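Local coordinates for putative isochorismatase (PDB 3OQP), which is probably a hydrolase of the isochorismatase family, related to nicotinamidases, at the interface of chains A and B. Coordinates in Å, arbitrary orientation; residue numbers count along the deposited sequence, not the author numbering. Chains: chain A/B, Putative isochorismatase.

Contact 1: the interface of chains A and B. Residues chain A 167-168, 171, 197, 200; chain B 121, 149, 151.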
loop_
_atom_site.group_PDB
_atom_site.type_symbol
_atom_site.label_atom_id
_atom_site.label_comp_id
_atom_site.label_asym_id
_atom_site.label_seq_id
_atom_site.Cartn_x
_atom_site.Cartn_y
_atom_site.Cartn_z
ATOM N N VAL A 167 -8.877 -3.035 -6.468
ATOM C CA VAL A 167 -10.092 -2.581 -5.798
ATOM C C VAL A 167 -9.850 -1.547 -4.680
ATOM O O VAL A 167 -10.475 -0.511 -4.574
ATOM C CB VAL A 167 -10.899 -3.819 -5.303
ATOM C CG1 VAL A 167 -12.050 -3.392 -4.464
ATOM C CG2 VAL A 167 -11.339 -4.696 -6.533
ATOM N N VAL A 168 -8.791 -1.806 -3.898
ATOM C CA VAL A 168 -8.404 -0.857 -2.862
ATOM C C VAL A 168 -7.924 0.451 -3.475
ATOM O O VAL A 168 -8.294 1.531 -3.035
ATOM C CB VAL A 168 -7.363 -1.458 -1.925
ATOM C CG1 VAL A 168 -6.749 -0.411 -0.966
ATOM C CG2 VAL A 168 -7.968 -2.574 -1.076
ATOM N N SER A 171 -10.837 2.508 -4.553
ATOM C CA SER A 171 -11.638 3.026 -3.421
ATOM C C SER A 171 -11.114 4.336 -2.867
ATOM O O SER A 171 -11.897 5.007 -2.163
ATOM C CB SER A 171 -11.712 2.047 -2.258
ATOM O OG SER A 171 -10.441 1.974 -1.585
ATOM N N ILE A 197 -14.450 5.311 -0.464
ATOM C CA ILE A 197 -14.547 4.209 0.491
ATOM C C ILE A 197 -15.955 3.900 0.884
ATOM O O ILE A 197 -16.339 2.736 0.943
ATOM C CB ILE A 197 -13.683 4.565 1.742
ATOM C CG1 ILE A 197 -12.203 4.437 1.373
ATOM C CG2 ILE A 197 -13.941 3.641 2.932
ATOM C CD1 ILE A 197 -11.179 4.926 2.443
ATOM N N SER A 200 -17.745 2.259 -2.009
ATOM C CA SER A 200 -17.209 0.939 -2.233
ATOM C C SER A 200 -17.689 -0.038 -1.197
ATOM O O SER A 200 -18.008 -1.208 -1.506
ATOM C CB SER A 200 -15.672 0.950 -2.207
ATOM O OG SER A 200 -15.114 1.638 -3.323
ATOM N N ASN B 121 -5.680 0.535 4.207
ATOM C CA ASN B 121 -5.858 1.960 3.957
ATOM C C ASN B 121 -4.978 2.748 4.920
ATOM O O ASN B 121 -3.783 2.980 4.622
ATOM C CB ASN B 121 -7.376 2.304 3.991
ATOM C CG ASN B 121 -7.705 3.656 3.398
ATOM O OD1 ASN B 121 -7.814 3.776 2.197
ATOM N ND2 ASN B 121 -7.801 4.689 4.233
ATOM N N TYR B 149 -15.159 -4.393 -0.306
ATOM C CA TYR B 149 -15.326 -3.333 -1.261
ATOM C C TYR B 149 -15.863 -3.893 -2.571
ATOM O O TYR B 149 -15.482 -4.986 -2.978
ATOM C CB TYR B 149 -14.002 -2.641 -1.576
ATOM C CG TYR B 149 -13.413 -1.745 -0.561
ATOM C CD1 TYR B 149 -14.139 -1.033 0.372
ATOM C CD2 TYR B 149 -12.049 -1.493 -0.617
ATOM C CE1 TYR B 149 -13.563 -0.123 1.250
ATOM C CE2 TYR B 149 -11.383 -0.633 0.310
ATOM C CZ TYR B 149 -12.182 0.062 1.226
ATOM O OH TYR B 149 -11.572 0.930 2.098
ATOM N N ASN B 151 -16.384 -1.869 -6.419
ATOM C CA ASN B 151 -16.349 -0.646 -7.155
ATOM C C ASN B 151 -16.050 -0.990 -8.624
ATOM O O ASN B 151 -16.108 -2.145 -9.003
ATOM C CB ASN B 151 -15.354 0.371 -6.513
ATOM C CG ASN B 151 -13.916 -0.144 -6.391
ATOM O OD1 ASN B 151 -13.453 -0.873 -7.281
ATOM N ND2 ASN B 151 -13.307 0.132 -5.237
HETATM O O HOH W 1 -9.407 1.849 0.969
#

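Contact 2: the interface of chains A and B. Residues chain A 148-150, 155; chain B 200, 204, 207.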
loop_
_atom_site.group_PDB
_atom_site.type_symbol
_atom_site.label_atom_id
_atom_site.label_comp_id
_atom_site.label_asym_id
_atom_site.label_seq_id
_atom_site.Cartn_x
_atom_site.Cartn_y
_atom_site.Cartn_z
ATOM N N PRO A 148 2.398 -14.615 -7.062
ATOM C CA PRO A 148 1.816 -15.222 -5.838
ATOM C C PRO A 148 2.879 -15.222 -4.717
ATOM O O PRO A 148 4.100 -15.240 -4.966
ATOM C CB PRO A 148 1.463 -16.635 -6.287
ATOM C CG PRO A 148 2.570 -16.940 -7.259
ATOM C CD PRO A 148 2.724 -15.633 -8.064
ATOM N N TYR A 149 2.408 -15.214 -3.476
ATOM C CA TYR A 149 3.274 -15.234 -2.314
ATOM C C TYR A 149 2.697 -16.234 -1.278
ATOM O O TYR A 149 1.462 -16.329 -1.080
ATOM C CB TYR A 149 3.268 -13.892 -1.566
ATOM C CG TYR A 149 4.009 -12.740 -2.191
ATOM C CD1 TYR A 149 5.127 -12.899 -2.954
ATOM C CD2 TYR A 149 3.680 -11.454 -1.828
ATOM C CE1 TYR A 149 5.841 -11.806 -3.438
ATOM C CE2 TYR A 149 4.397 -10.333 -2.303
ATOM C CZ TYR A 149 5.478 -10.525 -3.111
ATOM O OH TYR A 149 6.132 -9.421 -3.608
ATOM N N GLU A 150 3.593 -16.927 -0.631
ATOM C CA GLU A 150 3.251 -17.688 0.550
ATOM C C GLU A 150 4.355 -17.496 1.572
ATOM O O GLU A 150 5.532 -17.669 1.268
ATOM C CB GLU A 150 3.024 -19.182 0.226
ATOM C CG GLU A 150 2.372 -19.915 1.400
ATOM C CD GLU A 150 1.914 -21.339 1.072
ATOM O OE1 GLU A 150 2.114 -21.806 -0.081
ATOM O OE2 GLU A 150 1.372 -21.965 2.004
ATOM N N PHE A 155 -1.080 -17.468 2.407
ATOM C CA PHE A 155 -0.949 -17.605 0.981
ATOM C C PHE A 155 -1.875 -16.608 0.304
ATOM O O PHE A 155 -3.047 -16.418 0.736
ATOM C CB PHE A 155 -1.375 -19.036 0.547
ATOM C CG PHE A 155 -1.467 -19.203 -0.940
ATOM C CD1 PHE A 155 -0.371 -19.508 -1.667
ATOM C CD2 PHE A 155 -2.634 -18.918 -1.612
ATOM C CE1 PHE A 155 -0.439 -19.600 -3.061
ATOM C CE2 PHE A 155 -2.707 -19.030 -3.008
ATOM C CZ PHE A 155 -1.625 -19.358 -3.693
ATOM N N SER B 200 8.987 -15.681 -0.550
ATOM C CA SER B 200 7.538 -15.718 -0.547
ATOM C C SER B 200 7.077 -16.266 -1.905
ATOM O O SER B 200 6.113 -17.042 -2.008
ATOM C CB SER B 200 6.987 -14.306 -0.288
ATOM O OG SER B 200 7.177 -13.898 1.061
ATOM N N ALA B 204 5.131 -20.087 -2.900
ATOM C CA ALA B 204 3.864 -20.137 -3.613
ATOM C C ALA B 204 3.988 -20.912 -4.915
ATOM O O ALA B 204 3.082 -21.664 -5.299
ATOM C CB ALA B 204 3.361 -18.695 -3.903
ATOM N N ARG B 207 3.461 -24.778 -5.230
ATOM C CA ARG B 207 2.104 -25.395 -5.308
ATOM C C ARG B 207 1.816 -26.006 -6.680
ATOM O O ARG B 207 0.998 -26.936 -6.811
ATOM C CB ARG B 207 1.048 -24.367 -4.922
ATOM C CG ARG B 207 1.117 -23.983 -3.463
ATOM C CD ARG B 207 -0.160 -23.267 -3.091
ATOM N NE ARG B 207 -0.225 -23.060 -1.668
ATOM C CZ ARG B 207 -1.344 -22.775 -1.016
ATOM N NH1 ARG B 207 -2.484 -22.635 -1.695
ATOM N NH2 ARG B 207 -1.298 -22.609 0.304
#

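Contact 3: the interface of chains A and B. Residues chain A 120, 164-165, 168; chain B 120, 164-165, 168.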
loop_
_atom_site.group_PDB
_atom_site.type_symbol
_atom_site.label_atom_id
_atom_site.label_comp_id
_atom_site.label_asym_id
_atom_site.label_seq_id
_atom_site.Cartn_x
_atom_site.Cartn_y
_atom_site.Cartn_z
ATOM N N HIS A 120 1.526 -4.554 -6.140
ATOM C CA HIS A 120 1.471 -4.536 -4.683
ATOM C C HIS A 120 2.724 -4.059 -3.954
ATOM O O HIS A 120 2.693 -4.034 -2.721
ATOM C CB HIS A 120 1.082 -5.951 -4.243
ATOM C CG HIS A 120 2.081 -6.945 -4.679
ATOM N ND1 HIS A 120 2.020 -7.539 -5.926
ATOM C CD2 HIS A 120 3.188 -7.407 -4.068
ATOM C CE1 HIS A 120 3.126 -8.284 -6.068
ATOM N NE2 HIS A 120 3.831 -8.238 -4.939
ATOM N N VAL A 164 -7.237 -7.422 -5.280
ATOM C CA VAL A 164 -7.340 -6.699 -4.023
ATOM C C VAL A 164 -6.763 -5.297 -4.180
ATOM O O VAL A 164 -7.349 -4.334 -3.796
ATOM C CB VAL A 164 -6.762 -7.480 -2.840
ATOM C CG1 VAL A 164 -6.420 -6.522 -1.689
ATOM C CG2 VAL A 164 -7.742 -8.563 -2.372
ATOM N N PHE A 165 -5.529 -5.205 -4.681
ATOM C CA PHE A 165 -4.899 -3.912 -4.818
ATOM C C PHE A 165 -5.651 -3.030 -5.803
ATOM O O PHE A 165 -5.835 -1.838 -5.541
ATOM C CB PHE A 165 -3.380 -4.026 -5.136
ATOM C CG PHE A 165 -2.526 -4.121 -3.911
ATOM C CD1 PHE A 165 -2.410 -5.297 -3.216
ATOM C CD2 PHE A 165 -1.855 -2.982 -3.460
ATOM C CE1 PHE A 165 -1.663 -5.372 -2.087
ATOM C CE2 PHE A 165 -1.082 -3.069 -2.342
ATOM C CZ PHE A 165 -1.001 -4.251 -1.654
ATOM N N VAL A 168 -8.791 -1.806 -3.898
ATOM C CA VAL A 168 -8.404 -0.857 -2.862
ATOM C C VAL A 168 -7.924 0.451 -3.475
ATOM O O VAL A 168 -8.294 1.531 -3.035
ATOM C CB VAL A 168 -7.363 -1.458 -1.925
ATOM C CG1 VAL A 168 -6.749 -0.411 -0.966
ATOM C CG2 VAL A 168 -7.968 -2.574 -1.076
ATOM N N HIS B 120 -5.703 -2.080 4.989
ATOM C CA HIS B 120 -5.389 -1.802 3.611
ATOM C C HIS B 120 -5.387 -0.327 3.253
ATOM O O HIS B 120 -5.128 0.020 2.108
ATOM C CB HIS B 120 -6.442 -2.541 2.752
ATOM C CG HIS B 120 -7.855 -2.121 3.053
ATOM N ND1 HIS B 120 -8.605 -2.649 4.089
ATOM C CD2 HIS B 120 -8.567 -1.091 2.547
ATOM C CE1 HIS B 120 -9.754 -1.994 4.149
ATOM N NE2 HIS B 120 -9.772 -1.064 3.213
ATOM N N VAL B 164 -4.478 -10.636 1.864
ATOM C CA VAL B 164 -3.548 -10.197 0.837
ATOM C C VAL B 164 -2.596 -9.154 1.435
ATOM O O VAL B 164 -1.351 -9.259 1.279
ATOM C CB VAL B 164 -4.258 -9.620 -0.396
ATOM C CG1 VAL B 164 -3.361 -8.628 -1.171
ATOM C CG2 VAL B 164 -4.711 -10.731 -1.301
ATOM N N PHE B 165 -3.141 -8.170 2.164
ATOM C CA PHE B 165 -2.227 -7.168 2.738
ATOM C C PHE B 165 -1.328 -7.779 3.806
ATOM O O PHE B 165 -0.157 -7.427 3.873
ATOM C CB PHE B 165 -3.045 -5.975 3.282
ATOM C CG PHE B 165 -3.253 -4.924 2.268
ATOM C CD1 PHE B 165 -4.270 -5.049 1.316
ATOM C CD2 PHE B 165 -2.436 -3.809 2.208
ATOM C CE1 PHE B 165 -4.414 -4.086 0.346
ATOM C CE2 PHE B 165 -2.607 -2.871 1.262
ATOM C CZ PHE B 165 -3.543 -2.968 0.346
ATOM N N VAL B 168 1.437 -9.620 1.776
ATOM C CA VAL B 168 2.347 -8.661 1.143
ATOM C C VAL B 168 3.188 -7.886 2.171
ATOM O O VAL B 168 4.423 -7.731 1.968
ATOM C CB VAL B 168 1.542 -7.660 0.269
ATOM C CG1 VAL B 168 2.372 -6.474 -0.147
ATOM C CG2 VAL B 168 0.934 -8.405 -0.946
#

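Contact 4: the interface of chains A and B. Residues chain A 91-93, 121, 125; chain B 132, 172-173.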
loop_
_atom_site.group_PDB
_atom_site.type_symbol
_atom_site.label_atom_id
_atom_site.label_comp_id
_atom_site.label_asym_id
_atom_site.label_seq_id
_atom_site.Cartn_x
_atom_site.Cartn_y
_atom_site.Cartn_z
ATOM N N LEU A 91 14.560 0.936 -3.550
ATOM C CA LEU A 91 13.467 0.812 -2.620
ATOM C C LEU A 91 12.187 0.661 -3.441
ATOM O O LEU A 91 12.200 0.990 -4.610
ATOM C CB LEU A 91 13.311 2.102 -1.762
ATOM C CG LEU A 91 14.438 2.388 -0.791
ATOM C CD1 LEU A 91 14.269 3.780 -0.222
ATOM C CD2 LEU A 91 14.436 1.317 0.296
ATOM N N PRO A 92 11.087 0.194 -2.823
ATOM C CA PRO A 92 9.844 0.081 -3.576
ATOM C C PRO A 92 9.361 1.369 -4.237
ATOM O O PRO A 92 9.091 1.384 -5.446
ATOM C CB PRO A 92 8.853 -0.486 -2.536
ATOM C CG PRO A 92 9.790 -1.235 -1.586
ATOM C CD PRO A 92 11.013 -0.411 -1.482
ATOM N N SER A 93 9.392 2.471 -3.495
ATOM C CA SER A 93 8.900 3.724 -4.038
ATOM C C SER A 93 9.942 4.413 -4.952
ATOM O O SER A 93 11.118 4.539 -4.624
ATOM C CB SER A 93 8.593 4.708 -2.933
ATOM O OG SER A 93 8.274 5.983 -3.499
ATOM N N ASN A 121 3.749 -3.696 -4.690
ATOM C CA ASN A 121 5.000 -3.406 -4.067
ATOM C C ASN A 121 5.505 -2.082 -4.616
ATOM O O ASN A 121 5.229 -1.025 -4.027
ATOM C CB ASN A 121 5.959 -4.593 -4.277
ATOM C CG ASN A 121 7.175 -4.556 -3.367
ATOM O OD1 ASN A 121 7.118 -4.973 -2.239
ATOM N ND2 ASN A 121 8.310 -4.070 -3.872
ATOM N N SER A 125 3.652 1.406 -3.527
ATOM C CA SER A 125 4.490 2.308 -2.741
ATOM C C SER A 125 4.605 3.669 -3.395
ATOM O O SER A 125 4.490 4.721 -2.735
ATOM C CB SER A 125 5.855 1.664 -2.531
ATOM O OG SER A 125 5.790 0.535 -1.679
ATOM N N HIS B 132 9.834 3.672 4.323
ATOM C CA HIS B 132 10.626 4.521 3.458
ATOM C C HIS B 132 11.401 5.622 4.200
ATOM O O HIS B 132 12.358 6.155 3.649
ATOM C CB HIS B 132 9.814 5.035 2.255
ATOM C CG HIS B 132 9.515 3.981 1.249
ATOM N ND1 HIS B 132 8.411 3.158 1.309
ATOM C CD2 HIS B 132 10.183 3.627 0.123
ATOM C CE1 HIS B 132 8.431 2.337 0.277
ATOM N NE2 HIS B 132 9.509 2.582 -0.452
ATOM N N ARG B 172 7.834 -7.993 2.673
ATOM C CA ARG B 172 8.771 -6.862 2.454
ATOM C C ARG B 172 8.743 -5.707 3.447
ATOM O O ARG B 172 9.795 -5.093 3.687
ATOM C CB ARG B 172 8.426 -6.234 1.074
ATOM C CG ARG B 172 9.290 -5.030 0.664
ATOM C CD ARG B 172 10.706 -5.331 0.569
ATOM N NE ARG B 172 11.553 -4.166 0.285
ATOM C CZ ARG B 172 11.980 -3.288 1.190
ATOM N NH1 ARG B 172 11.617 -3.358 2.458
ATOM N NH2 ARG B 172 12.826 -2.326 0.822
ATOM N N PHE B 173 7.555 -5.399 3.964
ATOM C CA PHE B 173 7.366 -4.123 4.680
ATOM C C PHE B 173 7.335 -4.226 6.200
ATOM O O PHE B 173 7.652 -3.225 6.859
ATOM C CB PHE B 173 6.043 -3.479 4.218
ATOM C CG PHE B 173 6.041 -3.129 2.761
ATOM C CD1 PHE B 173 6.555 -1.927 2.342
ATOM C CD2 PHE B 173 5.575 -4.011 1.806
ATOM C CE1 PHE B 173 6.602 -1.604 1.010
ATOM C CE2 PHE B 173 5.581 -3.697 0.484
ATOM C CZ PHE B 173 6.121 -2.511 0.065
HETATM O O HOH W 2 11.339 -4.249 -2.700
#

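Contact 1: the interface of chains A and B
The side-chain amide nitrogen ND2 of B:Asn151 bonds two acceptors of chain A at once. It donates to the backbone O of A:Val167 at 3.0 Å and to the hydroxyl OG of A:Ser200, also at 3.0 Å, both bonds fairly straight (164° at H). Both acceptors lie close to the amide plane of B:Asn151, so the pair fixes the rotation of that amide. CG of B:Asn151 stands between its backbone N and carbonyl carbon (chi1 58°), which turns the amide towards helix 158-173 and leaves CB beside the serine hydroxyl. Next to it the ring of B:Tyr149 lies with one face against helices 158-173 and 197-208 of chain A. CB of A:Ser171 rests over that face towards the rim, 3.7 Å from CE2 of B:Tyr149. On the same side, CB of A:Ser200 packs near the rim at CD1 of B:Tyr149 (3.6 Å), and CG1 of A:Val167 lies against CB of B:Tyr149. At the far end of the ring, the phenol OH of B:Tyr149 lies 2.6 Å from the oxygen of water 1. This water also meets OG of A:Ser171 and OD1 of B:Asn121, tying the two chains together. OG of A:Ser171 in turn donates to the backbone O of A:Val168 at 2.6 Å, which orients it. The methyl CD1 of A:Ile197 abuts the amide of B:Asn121. The site docks the tyrosine strand onto the partner's helices, beside Cys122, seen as 3-sulfinoalanine and the family's probable nucleophile.

Contact 2: the interface of chains A and B
A backbone hydrogen bond joins strand to helix: N of A:Glu150 donates to O of B:Ser200 at 2.9 Å. The charged contact lies further along, where the carboxylate of A:Glu150 and the guanidinium of B:Arg207 form a salt bridge, NE of B:Arg207 standing 3.1 Å from OE1 of A:Glu150. The two planes are 78° apart, and NE meets OE1 from above the carboxylate plane in a bent bond (139° at H), unlike a flat two-pronged pairing; the second link, from NH2 to OE2, is weak. A:Glu150 reaches the arginine because CG is anti to its backbone N (chi1 -168°) and the chain runs extended beyond. Cation-pi stacking holds the same guanidinium: it lies nearly parallel to the ring of A:Phe155, with NH1 of B:Arg207 over the ring centre, 3.6 Å from the centroid. The arginine thus has its flat face on the phenylalanine and its NE turned towards the glutamate. Apolar contacts lie alongside. The methyl CB of B:Ala204 sits 3.7 Å from CB of A:Pro148, near the start of the strand, and 3.8 Å from CA of A:Tyr149. In the fold, the C-terminal helix of chain B, 197-205, with the short 3-10 turn 206-208, lies against strands 149-151 and 154-156 of chain A.

Contact 3: the interface of chains A and B
Stacked aromatic rings mark the two-fold axis of this isochorismatase-family dimer, where the two copies of helix 158-173 pack against each other: A:Phe165 and B:Phe165 meet face to face, centroids 4.4 Å apart and planes inclined by 17°. The overlap is offset, each CZ lying above the rim of the other ring, and the two CZ atoms of A:Phe165 and B:Phe165 are 3.5 Å apart. Behind each ring, on the face turned away from the partner, lies CB of the histidine of the same chain, A:His120 or B:His120, so each phenylalanine is sandwiched between its own loop and the other subunit. Aliphatic contacts flank the stack. The side chains of A:Val164 and B:Val164 pass antiparallel, with their CG1 methyls 3.7 Å apart. Each CG1 also reaches the opposite ring, that of A:Val164 lying 3.8 Å from CE1 of B:Phe165, and the twin pair repeats this. That branch is roughly anti to the backbone N (chi1 159° in A:Val164), which directs it across the axis. Valine-to-loop contacts lie further out on both sides. CG1 of A:Val168 approaches the backbone O of B:His120 at 3.5 Å, while CG2 of A:Val168 faces the imidazole CD2 of B:His120 at 4.0 Å. B:Val168 meets A:His120 in the same manner.

Contact 4: the interface of chains A and B
Imidazole NE2 of B:His132 accepts a hydrogen bond from the backbone N of A:Ser93 at 3.0 Å (151° at H), the donor tilted 32° from the ring plane. The ring is packed among loop residues of chain A: CB of A:Pro92 lies at its edge and in its plane, CB of A:Ser93 comes within 3.6 Å of CD2 of B:His132, and CB of A:Leu91 lies beside CD2 of the imidazole. The guanidinium end NH2 of B:Arg172 touches CD of A:Pro92 at 3.5 Å, a carbon that also lies beside the imidazole. B:Phe173 points its CE2 and CZ at chain A. OD1 of A:Asn121 lies 3.4 Å from CE2 of B:Phe173, with the amide and ring planes 50° apart, and OG of A:Ser125 approaches CZ of B:Phe173 at 3.5 Å. Water 2 links NE of B:Arg172, at 3.0 Å, to ND2 of A:Asn121 by a longer contact. In the next shell, OG of A:Ser125 donates to the backbone O of A:Asn121 at 2.9 Å, tying helix 124-132 to the loop before it. With chi1 opposite the backbone N, CG of B:Arg172 stands over the centre of the B:Phe173 ring; a bend at chi2 then turns the chain from CD onward towards A:Pro92 and water 2. The site anchors loop 91-93 and the segment flanking Cys122, the probable nucleophile, against two partner helices, and may steady the putative active site.

The four contacts are parts of one two-fold interface, so each also occurs with the chains exchanged. Contact 3 lies at its middle, about 11 Å from contact 1, 14 Å from contact 2 and 13 Å from contact 4 between C-alpha centres. Contacts 1 and 2, about 24 Å apart at opposite ends, cover overlapping parts of one junction with the chains reversed: Ser200 of one chain meets Tyr149 of the other. Helix 158-173 serves contacts 1, 3 and 4; A:Val168 is common to contacts 1 and 3, with B:Asn121 in contact 1 and A:Asn121 in contact 4. This reciprocal packing suggests a genuine dimer, although the deposited assembly alone does not prove it.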